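Long-range contacts in putative NADPH-dependent oxidoreductase (Desulfitobacterium hafniense DCB-2, PDB 3DB2), which probably acts as an NADPH-dependent oxidoreductase of the GFO/IDH/MocA family, pairing a Rossmann dinucleotide-binding domain with a C-terminal domain built on a large mixed sheet: residues K91-E96 with T116-L121; A60-E65 with A87-H92; G7-G12 with E68-T73; T25-L30 with E306-A311. All blocks are in the same frame, centred on the assembly; numbering follows the deposited sequence.

Contact 1: residues K91-E96 with T116-L121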
# COMPACT_ATOMS: atom_id res chain seq x y z
N LYS C 91 -22.50 -11.58 34.26
CA LYS C 91 -22.53 -10.29 33.57
C LYS C 91 -22.18 -10.41 32.09
O LYS C 91 -21.24 -11.11 31.75
CB LYS C 91 -21.58 -9.30 34.24
CG LYS C 91 -21.67 -9.22 35.77
CD LYS C 91 -23.10 -9.05 36.27
CE LYS C 91 -23.08 -8.63 37.75
NZ LYS C 91 -24.48 -8.42 38.21
N HIS C 92 -22.96 -9.73 31.27
CA HIS C 92 -22.70 -9.55 29.84
C HIS C 92 -21.46 -8.69 29.68
O HIS C 92 -21.11 -7.85 30.52
CB HIS C 92 -23.94 -8.98 29.18
CG HIS C 92 -25.15 -9.84 29.45
ND1 HIS C 92 -26.33 -9.37 30.01
CD2 HIS C 92 -25.38 -11.15 29.30
CE1 HIS C 92 -27.20 -10.36 30.14
NE2 HIS C 92 -26.65 -11.49 29.70
N ILE C 93 -20.71 -8.88 28.57
CA ILE C 93 -19.36 -8.38 28.47
C ILE C 93 -19.19 -7.43 27.29
O ILE C 93 -19.46 -7.81 26.15
CB ILE C 93 -18.36 -9.53 28.28
CG1 ILE C 93 -18.36 -10.63 29.36
CG2 ILE C 93 -16.96 -8.96 28.09
CD1 ILE C 93 -17.89 -10.15 30.72
N TYR C 94 -18.72 -6.23 27.57
CA TYR C 94 -18.06 -5.36 26.60
C TYR C 94 -16.58 -5.36 27.01
O TYR C 94 -16.21 -5.06 28.14
CB TYR C 94 -18.72 -3.98 26.47
CG TYR C 94 -17.95 -3.11 25.50
CD1 TYR C 94 -16.88 -2.32 25.90
CD2 TYR C 94 -18.29 -3.08 24.16
CE1 TYR C 94 -16.16 -1.53 25.06
CE2 TYR C 94 -17.58 -2.29 23.27
CZ TYR C 94 -16.53 -1.52 23.73
OH TYR C 94 -15.79 -0.73 22.88
N VAL C 95 -15.71 -5.65 26.05
CA VAL C 95 -14.27 -5.51 26.24
C VAL C 95 -13.68 -4.72 25.05
O VAL C 95 -14.09 -4.84 23.90
CB VAL C 95 -13.55 -6.84 26.48
CG1 VAL C 95 -13.52 -7.74 25.27
CG2 VAL C 95 -12.11 -6.59 26.95
N GLU C 96 -12.72 -3.86 25.38
CA GLU C 96 -12.07 -3.06 24.35
C GLU C 96 -11.22 -4.00 23.49
O GLU C 96 -10.80 -5.09 23.88
CB GLU C 96 -11.12 -2.00 24.87
CG GLU C 96 -11.69 -0.61 24.76
CD GLU C 96 -12.07 -0.27 23.33
OE1 GLU C 96 -11.61 -0.89 22.35
OE2 GLU C 96 -12.90 0.66 23.21
N THR C 116 -20.69 -19.80 29.80
CA THR C 116 -21.68 -19.01 30.54
C THR C 116 -22.84 -18.54 29.69
O THR C 116 -23.95 -18.31 30.22
CB THR C 116 -20.94 -17.84 31.20
OG1 THR C 116 -20.34 -17.04 30.20
CG2 THR C 116 -19.76 -18.36 32.04
N GLY C 117 -22.68 -18.39 28.39
CA GLY C 117 -23.76 -17.93 27.54
C GLY C 117 -24.12 -16.48 27.64
O GLY C 117 -25.16 -16.04 27.14
N VAL C 118 -23.29 -15.65 28.27
CA VAL C 118 -23.51 -14.19 28.25
C VAL C 118 -23.20 -13.61 26.89
O VAL C 118 -22.45 -14.18 26.10
CB VAL C 118 -22.66 -13.54 29.36
CG1 VAL C 118 -23.05 -14.14 30.71
CG2 VAL C 118 -21.18 -13.74 29.15
N LYS C 119 -23.79 -12.51 26.51
CA LYS C 119 -23.52 -11.63 25.42
C LYS C 119 -22.09 -11.09 25.57
O LYS C 119 -21.59 -10.78 26.66
CB LYS C 119 -24.48 -10.45 25.33
CG LYS C 119 -25.94 -10.86 25.26
CD LYS C 119 -26.14 -12.15 24.48
CE LYS C 119 -27.62 -12.29 24.12
NZ LYS C 119 -27.82 -13.26 23.01
N PHE C 120 -21.44 -10.97 24.44
CA PHE C 120 -20.05 -10.53 24.35
C PHE C 120 -19.86 -9.65 23.13
O PHE C 120 -20.27 -10.13 22.06
CB PHE C 120 -19.15 -11.74 24.31
CG PHE C 120 -17.68 -11.41 24.07
CD1 PHE C 120 -16.88 -11.12 25.16
CD2 PHE C 120 -17.12 -11.38 22.80
CE1 PHE C 120 -15.56 -10.78 24.97
CE2 PHE C 120 -15.80 -11.04 22.60
CZ PHE C 120 -15.02 -10.75 23.70
N LEU C 121 -19.22 -8.51 23.30
CA LEU C 121 -18.71 -7.69 22.20
C LEU C 121 -17.26 -7.32 22.52
O LEU C 121 -16.91 -6.85 23.61
CB LEU C 121 -19.60 -6.49 21.91
CG LEU C 121 -19.21 -5.54 20.77
CD1 LEU C 121 -19.29 -6.23 19.42
CD2 LEU C 121 -20.09 -4.29 20.75

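Contact 2: residues A60-E65 with A87-H92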
# COMPACT_ATOMS: atom_id res chain seq x y z
N ALA C 60 -17.77 -6.87 45.09
CA ALA C 60 -18.74 -5.89 45.55
C ALA C 60 -19.49 -5.37 44.33
O ALA C 60 -20.70 -5.14 44.31
CB ALA C 60 -18.03 -4.78 46.31
N LEU C 61 -18.71 -5.20 43.25
CA LEU C 61 -19.32 -4.75 41.98
C LEU C 61 -20.23 -5.85 41.45
O LEU C 61 -21.38 -5.64 41.06
CB LEU C 61 -18.21 -4.39 41.00
CG LEU C 61 -18.53 -3.79 39.64
CD1 LEU C 61 -17.39 -2.86 39.24
CD2 LEU C 61 -18.75 -4.92 38.65
N LEU C 62 -19.73 -7.08 41.44
CA LEU C 62 -20.49 -8.16 40.81
C LEU C 62 -21.74 -8.51 41.60
O LEU C 62 -22.69 -9.07 41.03
CB LEU C 62 -19.53 -9.33 40.60
CG LEU C 62 -18.43 -9.08 39.57
CD1 LEU C 62 -17.37 -10.17 39.60
CD2 LEU C 62 -19.02 -8.95 38.17
N ALA C 63 -21.75 -8.16 42.87
CA ALA C 63 -22.91 -8.42 43.73
C ALA C 63 -24.07 -7.50 43.42
O ALA C 63 -25.21 -7.76 43.82
CB ALA C 63 -22.55 -8.29 45.21
N ARG C 64 -23.86 -6.41 42.69
CA ARG C 64 -24.97 -5.57 42.28
C ARG C 64 -25.83 -6.17 41.17
O ARG C 64 -25.35 -6.50 40.09
CB ARG C 64 -24.40 -4.25 41.78
CG ARG C 64 -23.38 -3.61 42.71
CD ARG C 64 -23.11 -2.21 42.22
NE ARG C 64 -22.44 -1.38 43.20
CZ ARG C 64 -22.92 -0.40 43.95
NH1 ARG C 64 -24.18 -0.02 43.89
NH2 ARG C 64 -22.06 0.20 44.78
N GLU C 65 -27.12 -6.34 41.44
CA GLU C 65 -28.04 -7.02 40.55
C GLU C 65 -28.44 -6.11 39.40
O GLU C 65 -28.90 -6.58 38.37
CB GLU C 65 -29.24 -7.52 41.37
CG GLU C 65 -28.80 -8.35 42.58
CD GLU C 65 -29.67 -9.57 42.85
OE1 GLU C 65 -30.64 -9.80 42.10
OE2 GLU C 65 -29.38 -10.30 43.84
N ALA C 87 -18.02 -12.85 33.61
CA ALA C 87 -18.95 -13.76 32.96
C ALA C 87 -19.42 -14.85 33.90
O ALA C 87 -20.59 -15.28 33.84
CB ALA C 87 -18.27 -14.34 31.71
N ARG C 88 -18.55 -15.32 34.79
CA ARG C 88 -19.01 -16.37 35.71
C ARG C 88 -19.98 -15.84 36.75
O ARG C 88 -20.68 -16.66 37.37
CB ARG C 88 -17.81 -17.05 36.37
CG ARG C 88 -16.79 -17.58 35.40
CD ARG C 88 -15.57 -18.16 36.09
NE ARG C 88 -14.95 -19.11 35.15
CZ ARG C 88 -13.67 -19.43 35.05
NH1 ARG C 88 -12.77 -18.87 35.87
NH2 ARG C 88 -13.30 -20.32 34.13
N SER C 89 -20.05 -14.52 36.94
CA SER C 89 -21.09 -13.93 37.77
C SER C 89 -22.30 -13.51 36.95
O SER C 89 -23.20 -12.81 37.43
CB SER C 89 -20.63 -12.70 38.54
OG SER C 89 -19.92 -13.12 39.71
N GLY C 90 -22.37 -13.92 35.69
CA GLY C 90 -23.55 -13.71 34.87
C GLY C 90 -23.59 -12.36 34.20
O GLY C 90 -24.60 -11.99 33.61
N LYS C 91 -22.50 -11.58 34.26
CA LYS C 91 -22.53 -10.29 33.57
C LYS C 91 -22.18 -10.41 32.09
O LYS C 91 -21.24 -11.11 31.75
CB LYS C 91 -21.58 -9.30 34.24
CG LYS C 91 -21.67 -9.22 35.77
CD LYS C 91 -23.10 -9.05 36.27
CE LYS C 91 -23.08 -8.63 37.75
NZ LYS C 91 -24.48 -8.42 38.21
N HIS C 92 -22.96 -9.73 31.27
CA HIS C 92 -22.70 -9.55 29.84
C HIS C 92 -21.46 -8.69 29.68
O HIS C 92 -21.11 -7.85 30.52
CB HIS C 92 -23.94 -8.98 29.18
CG HIS C 92 -25.15 -9.84 29.45
ND1 HIS C 92 -26.33 -9.37 30.01
CD2 HIS C 92 -25.38 -11.15 29.30
CE1 HIS C 92 -27.20 -10.36 30.14
NE2 HIS C 92 -26.65 -11.49 29.70

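Contact 3: residues G7-G12 with E68-T73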
# COMPACT_ATOMS: atom_id res chain seq x y z
N GLY C 7 -28.15 -1.63 32.93
CA GLY C 7 -27.21 -1.20 33.94
C GLY C 7 -25.78 -1.64 33.67
O GLY C 7 -25.50 -2.83 33.50
N VAL C 8 -24.85 -0.69 33.64
CA VAL C 8 -23.48 -1.02 33.26
C VAL C 8 -22.50 -0.61 34.34
O VAL C 8 -22.79 0.31 35.12
CB VAL C 8 -23.12 -0.38 31.90
CG1 VAL C 8 -24.14 -0.85 30.86
CG2 VAL C 8 -23.09 1.13 31.93
N ALA C 9 -21.38 -1.30 34.40
CA ALA C 9 -20.28 -0.97 35.31
C ALA C 9 -19.00 -0.82 34.48
O ALA C 9 -18.78 -1.66 33.61
CB ALA C 9 -19.99 -2.00 36.38
N ALA C 10 -18.21 0.19 34.82
CA ALA C 10 -16.94 0.49 34.20
C ALA C 10 -15.84 -0.19 35.02
O ALA C 10 -15.70 0.04 36.20
CB ALA C 10 -16.65 1.98 34.04
N ILE C 11 -15.09 -1.06 34.37
CA ILE C 11 -13.92 -1.69 34.97
C ILE C 11 -12.65 -1.30 34.24
O ILE C 11 -12.47 -1.57 33.06
CB ILE C 11 -14.13 -3.22 35.02
CG1 ILE C 11 -15.27 -3.59 35.97
CG2 ILE C 11 -12.85 -3.91 35.40
CD1 ILE C 11 -15.88 -4.94 35.72
N GLY C 12 -11.76 -0.62 34.97
CA GLY C 12 -10.48 -0.17 34.40
C GLY C 12 -10.68 1.32 34.13
O GLY C 12 -11.34 1.76 33.18
N GLU C 68 -25.84 -5.18 34.76
CA GLU C 68 -26.16 -6.22 33.79
C GLU C 68 -24.98 -6.48 32.83
O GLU C 68 -24.85 -7.60 32.34
CB GLU C 68 -27.42 -5.86 32.99
CG GLU C 68 -28.60 -5.44 33.85
CD GLU C 68 -29.83 -5.15 33.02
OE1 GLU C 68 -30.34 -6.11 32.40
OE2 GLU C 68 -30.29 -3.99 33.01
N MSE C 69 -24.21 -5.44 32.59
CA MSE C 69 -23.12 -5.50 31.62
C MSE C 69 -21.90 -4.78 32.21
O MSE C 69 -22.03 -3.73 32.85
CB MSE C 69 -23.48 -4.70 30.35
CG MSE C 69 -22.38 -4.73 29.29
SE MSE C 69 -22.47 -3.24 28.03
CE MSE C 69 -24.37 -3.04 27.89
N VAL C 70 -20.72 -5.33 31.98
CA VAL C 70 -19.49 -4.64 32.33
C VAL C 70 -18.80 -4.12 31.06
O VAL C 70 -18.85 -4.71 29.99
CB VAL C 70 -18.51 -5.52 33.11
CG1 VAL C 70 -19.10 -5.93 34.46
CG2 VAL C 70 -18.15 -6.78 32.32
N ILE C 71 -18.12 -2.99 31.25
CA ILE C 71 -17.38 -2.30 30.18
C ILE C 71 -15.91 -2.31 30.59
O ILE C 71 -15.48 -1.53 31.45
CB ILE C 71 -17.98 -0.91 29.98
CG1 ILE C 71 -19.45 -0.99 29.51
CG2 ILE C 71 -17.13 -0.06 29.03
CD1 ILE C 71 -20.18 0.31 29.53
N ILE C 72 -15.14 -3.22 30.02
CA ILE C 72 -13.80 -3.57 30.43
C ILE C 72 -12.76 -2.84 29.59
O ILE C 72 -12.60 -3.11 28.40
CB ILE C 72 -13.57 -5.10 30.34
CG1 ILE C 72 -14.57 -5.84 31.23
CG2 ILE C 72 -12.14 -5.52 30.66
CD1 ILE C 72 -14.59 -7.34 31.03
N THR C 73 -12.06 -1.92 30.23
CA THR C 73 -11.01 -1.11 29.62
C THR C 73 -9.73 -1.23 30.44
O THR C 73 -9.12 -0.22 30.78
CB THR C 73 -11.43 0.36 29.50
OG1 THR C 73 -11.88 0.87 30.75
CG2 THR C 73 -12.65 0.58 28.60

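Contact 4: residues T25-L30 with E306-A311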
# COMPACT_ATOMS: atom_id res chain seq x y z
N THR C 25 -22.56 7.45 27.99
CA THR C 25 -23.55 7.89 29.01
C THR C 25 -24.56 8.83 28.38
O THR C 25 -25.55 9.21 29.02
CB THR C 25 -22.87 8.54 30.22
OG1 THR C 25 -22.12 9.70 29.81
CG2 THR C 25 -21.89 7.57 30.84
N LYS C 26 -24.36 9.21 27.11
CA LYS C 26 -25.39 9.95 26.39
C LYS C 26 -26.61 9.10 26.03
O LYS C 26 -27.66 9.66 25.69
CB LYS C 26 -24.86 10.54 25.09
CG LYS C 26 -23.61 11.37 25.24
CD LYS C 26 -23.29 11.98 23.87
CE LYS C 26 -21.92 12.66 23.91
NZ LYS C 26 -21.68 13.42 22.65
N SER C 27 -26.45 7.78 26.09
CA SER C 27 -27.48 6.84 25.70
C SER C 27 -28.62 6.67 26.72
O SER C 27 -28.35 6.45 27.90
CB SER C 27 -26.87 5.45 25.48
OG SER C 27 -27.81 4.59 24.85
N GLU C 28 -29.83 6.73 26.22
CA GLU C 28 -31.07 6.39 26.91
C GLU C 28 -31.21 4.91 27.16
O GLU C 28 -32.07 4.44 27.91
CB GLU C 28 -32.26 6.87 26.07
CG GLU C 28 -32.25 8.38 25.82
CD GLU C 28 -32.25 9.17 27.11
OE1 GLU C 28 -31.28 9.07 27.90
OE2 GLU C 28 -33.24 9.90 27.35
N LYS C 29 -30.36 4.10 26.52
CA LYS C 29 -30.40 2.65 26.64
C LYS C 29 -29.54 2.14 27.79
O LYS C 29 -29.65 0.97 28.13
CB LYS C 29 -29.98 2.01 25.30
CG LYS C 29 -30.98 2.38 24.21
CD LYS C 29 -30.54 2.00 22.81
CE LYS C 29 -31.65 1.36 21.99
NZ LYS C 29 -31.11 0.80 20.72
N LEU C 30 -28.72 3.01 28.36
CA LEU C 30 -27.72 2.65 29.34
C LEU C 30 -27.84 3.51 30.60
O LEU C 30 -28.25 4.65 30.50
CB LEU C 30 -26.31 2.86 28.79
CG LEU C 30 -25.99 2.26 27.42
CD1 LEU C 30 -24.66 2.72 26.86
CD2 LEU C 30 -25.97 0.73 27.53
N GLU C 306 -21.61 1.09 19.66
CA GLU C 306 -21.10 -0.26 19.92
C GLU C 306 -21.51 -0.77 21.31
O GLU C 306 -21.83 -1.95 21.45
CB GLU C 306 -19.61 -0.33 19.70
CG GLU C 306 -18.65 0.10 20.78
CD GLU C 306 -17.18 -0.08 20.41
OE1 GLU C 306 -16.80 -1.03 19.70
OE2 GLU C 306 -16.36 0.75 20.84
N VAL C 307 -21.52 0.11 22.31
CA VAL C 307 -22.01 -0.25 23.64
C VAL C 307 -23.52 -0.48 23.63
O VAL C 307 -24.05 -1.43 24.21
CB VAL C 307 -21.59 0.82 24.67
CG1 VAL C 307 -22.00 0.41 26.09
CG2 VAL C 307 -20.08 1.07 24.59
N GLU C 308 -24.26 0.38 22.92
CA GLU C 308 -25.70 0.26 22.77
C GLU C 308 -26.15 -1.05 22.12
O GLU C 308 -27.24 -1.56 22.42
CB GLU C 308 -26.29 1.41 21.92
CG GLU C 308 -26.41 2.71 22.73
CD GLU C 308 -26.91 3.85 21.87
OE1 GLU C 308 -26.85 3.77 20.62
OE2 GLU C 308 -27.36 4.86 22.44
N GLU C 309 -25.32 -1.59 21.23
CA GLU C 309 -25.63 -2.85 20.57
C GLU C 309 -25.67 -3.97 21.60
O GLU C 309 -26.45 -4.93 21.55
CB GLU C 309 -24.56 -3.17 19.53
CG GLU C 309 -24.47 -4.63 19.10
CD GLU C 309 -23.75 -4.80 17.78
OE1 GLU C 309 -24.22 -4.28 16.74
OE2 GLU C 309 -22.68 -5.44 17.79
N VAL C 310 -24.78 -3.89 22.60
CA VAL C 310 -24.79 -4.98 23.59
C VAL C 310 -26.11 -4.92 24.38
O VAL C 310 -26.74 -5.95 24.62
CB VAL C 310 -23.58 -4.95 24.52
CG1 VAL C 310 -23.59 -6.16 25.46
CG2 VAL C 310 -22.28 -4.95 23.73
N ALA C 311 -26.50 -3.72 24.77
CA ALA C 311 -27.73 -3.46 25.47
C ALA C 311 -28.93 -3.92 24.64
O ALA C 311 -29.83 -4.53 25.21
CB ALA C 311 -27.94 -1.98 25.78

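Contact 1: residues K91-E96 with T116-L121
Three backbone hydrogen bonds join the two segments, which run parallel. Ile-93 N donates to Lys-119 O at 2.8 Å, from above the carbonyl plane. Leu-121 N returns a bond to Ile-93 O at 2.9 Å, and Val-95 N reaches Leu-121 O at 3.0 Å; both lie nearly along the C=O axis. The alternation puts Ile-93 and Phe-120 on one face of the sheet and Tyr-94 and Leu-121 on the other.

Apolar packing follows that division. The Phe-120 ring is set with CG anti to the backbone N (chi1 173°). Its CD1 lies 3.6 Å from Ile-93 CG2, and its CE1 is 3.7 Å from Val-95 CG1, so the CD1-CE1 bond of the ring spans two residues of strand 92-96. An alanine here would remove the ring and would probably loosen the packing against both Ile-93 and Val-95. On the other face Leu-121 lies beside Tyr-94, its CD2 4.0 Å from Tyr-94 CD2 at the ring edge. The Tyr-94 hydroxyl is bonded to Glu-306, on helix 302-316. Ahead of the paired residues, His-92 CD2 sits 3.6 Å from Val-118 CB, and the two side chains cross obliquely.

Helix 103-116 connects the strands. The arrangement is the closing beta-alpha-beta crossover of a Rossmann fold, with strand 120-123 outermost in its parallel sheet.

Contact 2: residues A60-E65 with A87-H92
Lys-91 and Leu-62 cross obliquely and together carry most of this contact. The lysine leaves the backbone with CG anti to the carbonyl carbon (chi1 -47°) and bends again at the next bond (chi2 -50°). Beyond that it is extended. The bend sets Lys-91 CG 3.6 Å from Leu-62 CD2, so the aliphatic part of the lysine lies against one branch of the leucine. Further along, Lys-91 CE passes 3.3 Å from Leu-62 O. The amine then reaches the backbone beyond the helix: Lys-91 NZ donates to Arg-64 O at 2.8 Å, from above the carbonyl plane. It also bonds to Val-67 O. A buried amine gripped by backbone oxygens would be consistent with a protonated lysine.

Leu-62 turns its other branch to Ser-89. Leu-62 CD1 and the serine hydroxyl approach to 3.9 Å, measured to Ser-89 OG. Ser-89 CB is 4.1 Å from Leu-62 CB, so the serine covers the root of the leucine as well as one tip. Ser-89 and the stem of Lys-91 thus meet neighbouring parts of the same side of Leu-62.

Arg-64 offers only its carbonyl to Lys-91. Its guanidinium is directed to a salt bridge with Asp-55.

Helix 79-88 finishes in a Schellman motif with Gly-90 as the C-prime residue, at a positive phi of 85°. Lys-91 N bonds to Cys-86 O, and Gly-90 N to Ala-87 O. The contact therefore ties this helix-to-strand turn to the end of helix 58-62 at the surface of the Rossmann domain.

Contact 3: residues G7-G12 with E68-T73
Thr-73 OG1 donates to Gly-12 O at 2.6 Å, in the carbonyl plane and on a lone pair. At the other end of the strand pair, Gly-7 O accepts twice: from Glu-68 N at 2.7 Å and, nearly along the C=O axis, from Met-69 N at 3.1 Å. The Glu-68 side chain closes this end. Its OE2 takes a bond from Gly-7 N at 3.2 Å, from above the carboxylate plane, and also forms a salt bridge with Arg-315. An alanine at Glu-68 would lack the carboxylate and would probably leave both Gly-7 N and Arg-315 without this partner.

Between the ends, the parallel ladder runs from Ala-9 N to Met-69 O, Ala-9 O to Ile-71 N, Ile-11 N to Ile-71 O and Ile-11 O to Thr-73 N. Gly-12, at a phi of 103°, could hardly bear a side chain, since a CB would clash with Thr-73 O. It begins a GxGxxA pattern, consistent with a Rossmann dinucleotide-binding turn.

Packing flanks the ladder. On one face Val-8 CG1 meets the CE of Met-69, present as selenomethionine, at 3.7 Å. There too Val-8 CB lies 3.8 Å from Ile-71 CD1. On the other, Ile-11 CD1 touches Val-70 CG1 at 3.6 Å.

Strands 30-36 and 92-96 flank the pair in the sheet. Helix 79-88 covers the Ile-11 and Val-70 face; helices 15-24 and 302-316 cover the other.

Contact 4: residues T25-L30 with E306-A311
Glu-308 reaches out of helix 302-316 to the turn at Ser-27. From CB the chain leaves with CG anti to the carbonyl carbon (chi1 -77°) and is extended beyond it (chi2 177°). Glu-308 CG lies over the serine side chain, 3.2 Å from Ser-27 OG. The carboxylate carbon CD comes to 4.2 Å from Lys-29 CD, where the two side chains cross at about a right angle. At the tip, Ser-27 OG donates to Glu-308 OE2 in a very short bond of 2.5 Å, which OE2 accepts on its anti lone pair, away from the other oxygen. OE2 also forms a salt bridge with Arg-304, so this oxygen has two partners. The positive charge of Arg-304 is likely to stabilise the ionised carboxylate.

The serine is itself held. Its OG, anti to the backbone N, accepts from Lys-29 N at 3.1 Å, which makes an ST turn at the start of a type I turn from Ser-27 to Leu-30. Lys-29 directs its amine to Asp-312, one helical turn beyond Glu-308.

Next to this polar link, Leu-30 splits its two branches along the helix. CD1 meets Val-307 CG1 at 3.6 Å, and CD2 meets Ala-311 CB at 3.8 Å. The helix thus packs on the turn between helix 15-24 and strand 30-36. In this two-domain architecture, a late helix returns to cover the Rossmann sheet, an arrangement consistent with the GFO/IDH/MocA family.

How the contacts relate
Contacts 1, 2 and 3 lie within the Rossmann domain, their centres 10 to 11 Å apart. Contacts 1 and 3 belong to one parallel sheet, where strands 69-72 and 92-96 are neighbours. Contact 2 shares Lys-91 and His-92 with contact 1, at the turn from helix 79-88 into strand 92-96. Along the chain, contact 3 closes before contact 1 opens, while contacts 2 and 3 interleave. Contact 4 spans most of the chain, and contacts 1 and 2 are nested inside its loop. Its helix 302-316 touches contacts 1 and 3, whose centres are about 14 and 12 Å away. A helix from late in the chain therefore packs on the sheet built from its first third.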